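Side-chain contacts in fluoroacetyl-CoA-specific thioesterase-like domain-containing protein (PDB 3QOO), which is of unknown function but has a hot-dog fold and may act as an acyl-CoA thioesterase resembling the fluoroacetyl-CoA-specific enzyme: residues T27-S32 with F38-A43; M103-D106 with V112-G115. All blocks are in the same frame, centred on the assembly; numbering follows the deposited sequence. Where two conformers were deposited one is given.

Contact 1. Residues T27-S32 with F38-A43; sequences TVTNRS and FMSTAA
Thr-29 and Ser-40 meet through their hydroxyls, with OG1 of Thr-29 2.6 Å from OG of Ser-40 in a short hydrogen bond. Ser-40 is the N-cap of helix 41-56. Its OG also accepts from Ala-43 N at 3.0 Å (N-H...O angle 155°). The Ser-40 hydroxyl lies between its backbone N and carbonyl carbon (chi1 73°), where it faces both Thr-29 OG1 and Ala-43 N. A weak bond with Asp-26 O is a third. This is the tight part. The Asn-30 amide packs beside it, its OD1 3.5 Å from Ser-40 CB. Asn-30 ND2 gives two weak bonds, to Phe-38 O across the contact (2.8 Å, 119°) and to Thr-27 O within its turn. The methyl CG2 of Thr-27 rests 3.3 Å from the same Phe-38 oxygen.

The other side is looser and wet. One water joins Asn-30 OD1 to Thr-41 N, and a second joins Thr-29 O to Ala-42 N. The second subunit comes close: its Glu-46 packs on Thr-29 and forms a salt bridge with Arg-31. Two waters and the Ser-40 cap thus meet the first helix N-H groups; the waters and Thr-29 hydroxyl join this helix start to the preceding loop.

Contact 2. Residues M103-D106 with V112-G115; sequences MKAD and VATG
Met-103 and Gly-115 exchange two backbone hydrogen bonds at one end of an antiparallel strand pair; the short segment axes approach to 4.6 Å, with 173° between their directions. Ala-105 N donates to Ala-113 O at 2.9 Å, and Val-112 N to Ala-105 O at 2.8 Å. A weak bond from Ala-113 N also reaches Ala-105 O. Val-112 and Ala-113 both face Ala-105, so this is a classic beta bulge.

Met-103 is a selenomethionine. Its CG is anti to the backbone N (chi1 -178°), and bends at chi2 and chi3 fold the chain across to the other strand. There SE lies 4.1 Å from Gly-115 N and CE 3.9 Å from Thr-114 O. The methyl of Ala-105 is 3.9 Å from Val-112 CG2 and packs more loosely on Ala-113 CB. Phe-44 of helix 41-56 touches all three of these residues, while Met-48 of the same helix touches Met-103.

On the opposite face, Lys-104 and Thr-114 lie side by side and point the same way. Their contact is aliphatic, CG of Lys-104 to CG2 of Thr-114 at 4.1 Å. The lysine chain then runs extended away from the strand pair.

The chemistry divides by face. Small apolar groups and the selenomethionine line the side against the central hot-dog helix, and the lysine and threonine occupy the outer side. At the bulge, Ala-105 O takes two donors, so the N-H groups of both bulge residues are met, that of Ala-113 only weakly.

From the N terminus, the chain leaves strand 15-21 and enters the loop that holds 27-32. Contact 1 closes this loop on 38-43, just as helix 41-56 begins. The chain next forms the helix and strands 64-75 and 84-95. Contact 2 then closes the hairpin of strands 98-107 and 110-123. The two contacts follow in series, neither nested nor crossed. Their centres are 15 Å apart, and their nearest atoms are about 6 Å apart without touching. Helix 41-56 links them: contact 1 caps its first turn, and residues that follow, from Phe-44 to Met-48, include those that meet the sheet at contact 2.

Contact 1. Residues T27-S32 with F38-A43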
loop_
_atom_site.group_PDB
_atom_site.type_symbol
_atom_site.label_atom_id
_atom_site.label_comp_id
_atom_site.label_asym_id
_atom_site.label_seq_id
_atom_site.Cartn_x
_atom_site.Cartn_y
_atom_site.Cartn_z
ATOM N N THR A 27 1.943 -2.688 -12.326
ATOM C CA THR A 27 0.908 -3.731 -12.381
ATOM C C THR A 27 1.453 -5.027 -11.838
ATOM O O THR A 27 0.679 -5.883 -11.343
ATOM C CB THR A 27 0.399 -3.981 -13.808
ATOM O OG1 THR A 27 1.433 -4.625 -14.587
ATOM C CG2 THR A 27 -0.083 -2.730 -14.481
ATOM N N VAL A 28 2.769 -5.226 -11.976
ATOM C CA VAL A 28 3.392 -6.498 -11.615
ATOM C C VAL A 28 3.273 -6.692 -10.116
ATOM O O VAL A 28 3.245 -7.831 -9.610
ATOM C CB VAL A 28 4.879 -6.564 -12.043
ATOM C CG1 VAL A 28 4.988 -6.477 -13.546
ATOM C CG2 VAL A 28 5.729 -5.521 -11.306
ATOM N N THR A 29 3.173 -5.563 -9.414
ATOM C CA THR A 29 3.000 -5.521 -7.969
ATOM C C THR A 29 1.591 -5.924 -7.476
ATOM O O THR A 29 1.324 -5.959 -6.247
ATOM C CB THR A 29 3.395 -4.158 -7.454
ATOM O OG1 THR A 29 2.799 -3.129 -8.267
ATOM C CG2 THR A 29 4.932 -4.010 -7.535
ATOM N N ASN A 30 0.698 -6.244 -8.417
ATOM C CA ASN A 30 -0.504 -7.069 -8.128
ATOM C C ASN A 30 -0.176 -8.506 -7.665
ATOM O O ASN A 30 -1.047 -9.202 -7.108
ATOM C CB ASN A 30 -1.432 -7.141 -9.371
ATOM C CG ASN A 30 -2.340 -5.919 -9.514
ATOM O OD1 ASN A 30 -3.058 -5.578 -8.556
ATOM N ND2 ASN A 30 -2.364 -5.292 -10.717
ATOM N N ARG A 31 1.041 -8.958 -7.976
ATOM C CA ARG A 31 1.507 -10.311 -7.595
ATOM C C ARG A 31 0.514 -11.391 -8.051
ATOM O O ARG A 31 0.215 -12.368 -7.342
ATOM C CB ARG A 31 1.769 -10.382 -6.079
ATOM C CG ARG A 31 2.695 -9.277 -5.531
ATOM C CD ARG A 31 3.983 -9.133 -6.324
ATOM N NE ARG A 31 4.756 -10.363 -6.398
ATOM C CZ ARG A 31 5.907 -10.610 -5.760
ATOM N NH1 ARG A 31 6.516 -11.792 -5.934
ATOM N NH2 ARG A 31 6.460 -9.703 -4.945
ATOM N N SER A 32 0.026 -11.209 -9.270
ATOM C CA SER A 32 -0.995 -12.071 -9.875
ATOM C C SER A 32 -0.970 -11.867 -11.389
ATOM O O SER A 32 -1.273 -10.772 -11.893
ATOM C CB SER A 32 -2.374 -11.703 -9.345
ATOM O OG SER A 32 -3.347 -12.467 -10.022
ATOM N N PHE A 38 -3.857 -3.834 -15.086
ATOM C CA PHE A 38 -4.178 -2.588 -14.394
ATOM C C PHE A 38 -3.345 -2.347 -13.156
ATOM O O PHE A 38 -2.701 -3.240 -12.610
ATOM C CB PHE A 38 -5.680 -2.535 -14.109
ATOM C CG PHE A 38 -6.216 -3.727 -13.355
ATOM C CD1 PHE A 38 -6.195 -3.750 -11.974
ATOM C CD2 PHE A 38 -6.802 -4.771 -14.039
ATOM C CE1 PHE A 38 -6.727 -4.804 -11.294
ATOM C CE2 PHE A 38 -7.328 -5.836 -13.372
ATOM C CZ PHE A 38 -7.297 -5.869 -12.006
HETATM N N MSE A 39 -3.353 -1.098 -12.725
HETATM C CA MSE A 39 -2.483 -0.637 -11.660
HETATM C C MSE A 39 -2.808 -1.315 -10.332
HETATM O O MSE A 39 -3.978 -1.455 -9.960
HETATM C CB MSE A 39 -2.652 0.880 -11.530
HETATM C CG MSE A 39 -1.777 1.535 -10.446
HETATM SE SE MSE A 39 -1.775 3.491 -10.522
HETATM C CE MSE A 39 -0.180 3.461 -11.342
ATOM N N SER A 40 -1.766 -1.712 -9.607
ATOM C CA SER A 40 -1.894 -2.409 -8.321
ATOM C C SER A 40 -2.131 -1.449 -7.166
ATOM O O SER A 40 -1.839 -0.242 -7.214
ATOM C CB SER A 40 -0.620 -3.161 -8.031
ATOM O OG SER A 40 0.410 -2.267 -7.681
ATOM N N THR A 41 -2.626 -1.994 -6.071
ATOM C CA THR A 41 -2.794 -1.212 -4.863
ATOM C C THR A 41 -1.468 -0.658 -4.367
ATOM O O THR A 41 -1.407 0.489 -3.934
ATOM C CB THR A 41 -3.447 -2.033 -3.770
ATOM O OG1 THR A 41 -4.627 -2.646 -4.313
ATOM C CG2 THR A 41 -3.849 -1.154 -2.581
ATOM N N ALA A 42 -0.405 -1.445 -4.455
ATOM C CA ALA A 42 0.912 -0.992 -4.033
ATOM C C ALA A 42 1.347 0.225 -4.838
ATOM O O ALA A 42 1.956 1.167 -4.290
ATOM C CB ALA A 42 1.964 -2.096 -4.180
ATOM N N ALA A 43 1.041 0.245 -6.132
ATOM C CA ALA A 43 1.379 1.385 -6.976
ATOM C C ALA A 43 0.603 2.620 -6.565
ATOM O O ALA A 43 1.159 3.723 -6.549
ATOM C CB ALA A 43 1.124 1.060 -8.438
HETATM O O HOH W 1 -0.376 -4.666 -4.434
HETATM O O HOH W 2 -2.929 -4.913 -5.811
#

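Contact 2. Residues M103-D106 with V112-G115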
loop_
_atom_site.group_PDB
_atom_site.type_symbol
_atom_site.label_atom_id
_atom_site.label_comp_id
_atom_site.label_asym_id
_atom_site.label_seq_id
_atom_site.Cartn_x
_atom_site.Cartn_y
_atom_site.Cartn_z
HETATM N N MSE A 103 -6.315 11.183 -0.391
HETATM C CA MSE A 103 -5.883 10.955 -1.764
HETATM C C MSE A 103 -7.069 10.587 -2.624
HETATM O O MSE A 103 -7.956 9.828 -2.206
HETATM C CB MSE A 103 -4.840 9.816 -1.812
HETATM C CG MSE A 103 -4.276 9.491 -3.163
HETATM SE SE MSE A 103 -5.305 8.194 -4.190
HETATM C CE MSE A 103 -4.592 6.555 -3.379
ATOM N N LYS A 104 -7.066 11.116 -3.840
ATOM C CA LYS A 104 -7.975 10.693 -4.872
ATOM C C LYS A 104 -7.194 10.529 -6.152
ATOM O O LYS A 104 -6.355 11.355 -6.480
ATOM C CB LYS A 104 -9.144 11.688 -5.054
ATOM C CG LYS A 104 -10.335 11.144 -5.841
ATOM C CD LYS A 104 -11.584 11.971 -5.562
ATOM C CE LYS A 104 -12.788 11.488 -6.365
ATOM N NZ LYS A 104 -13.979 12.316 -6.023
ATOM N N ALA A 105 -7.470 9.448 -6.848
ATOM C CA ALA A 105 -6.872 9.115 -8.131
ATOM C C ALA A 105 -7.981 9.003 -9.146
ATOM O O ALA A 105 -8.941 8.261 -8.963
ATOM C CB ALA A 105 -6.073 7.816 -8.025
ATOM N N ASP A 106 -7.817 9.722 -10.254
ATOM C CA ASP A 106 -8.823 9.822 -11.293
ATOM C C ASP A 106 -8.150 9.686 -12.645
ATOM O O ASP A 106 -6.965 9.961 -12.818
ATOM C CB ASP A 106 -9.516 11.195 -11.223
ATOM C CG ASP A 106 -10.039 11.520 -9.845
ATOM O OD1 ASP A 106 -9.496 12.438 -9.177
ATOM O OD2 ASP A 106 -10.970 10.851 -9.411
ATOM N N VAL A 112 -10.602 6.205 -9.893
ATOM C CA VAL A 112 -10.105 4.851 -9.878
ATOM C C VAL A 112 -9.714 4.371 -8.471
ATOM O O VAL A 112 -9.705 3.165 -8.223
ATOM C CB VAL A 112 -8.964 4.621 -10.871
ATOM C CG1 VAL A 112 -9.473 4.751 -12.303
ATOM C CG2 VAL A 112 -7.772 5.559 -10.642
ATOM N N ALA A 113 -9.351 5.277 -7.569
ATOM C CA ALA A 113 -8.972 4.895 -6.205
ATOM C C ALA A 113 -9.062 6.100 -5.298
ATOM O O ALA A 113 -9.009 7.264 -5.749
ATOM C CB ALA A 113 -7.557 4.313 -6.129
ATOM N N THR A 114 -9.184 5.846 -3.999
ATOM C CA THR A 114 -9.068 6.846 -2.955
ATOM C C THR A 114 -8.140 6.308 -1.877
ATOM O O THR A 114 -7.850 5.098 -1.842
ATOM C CB THR A 114 -10.414 7.201 -2.361
ATOM O OG1 THR A 114 -11.067 6.034 -1.913
ATOM C CG2 THR A 114 -11.274 7.970 -3.391
ATOM N N GLY A 115 -7.665 7.167 -0.997
ATOM C CA GLY A 115 -6.785 6.733 0.044
ATOM C C GLY A 115 -6.579 7.708 1.150
ATOM O O GLY A 115 -7.079 8.846 1.079
#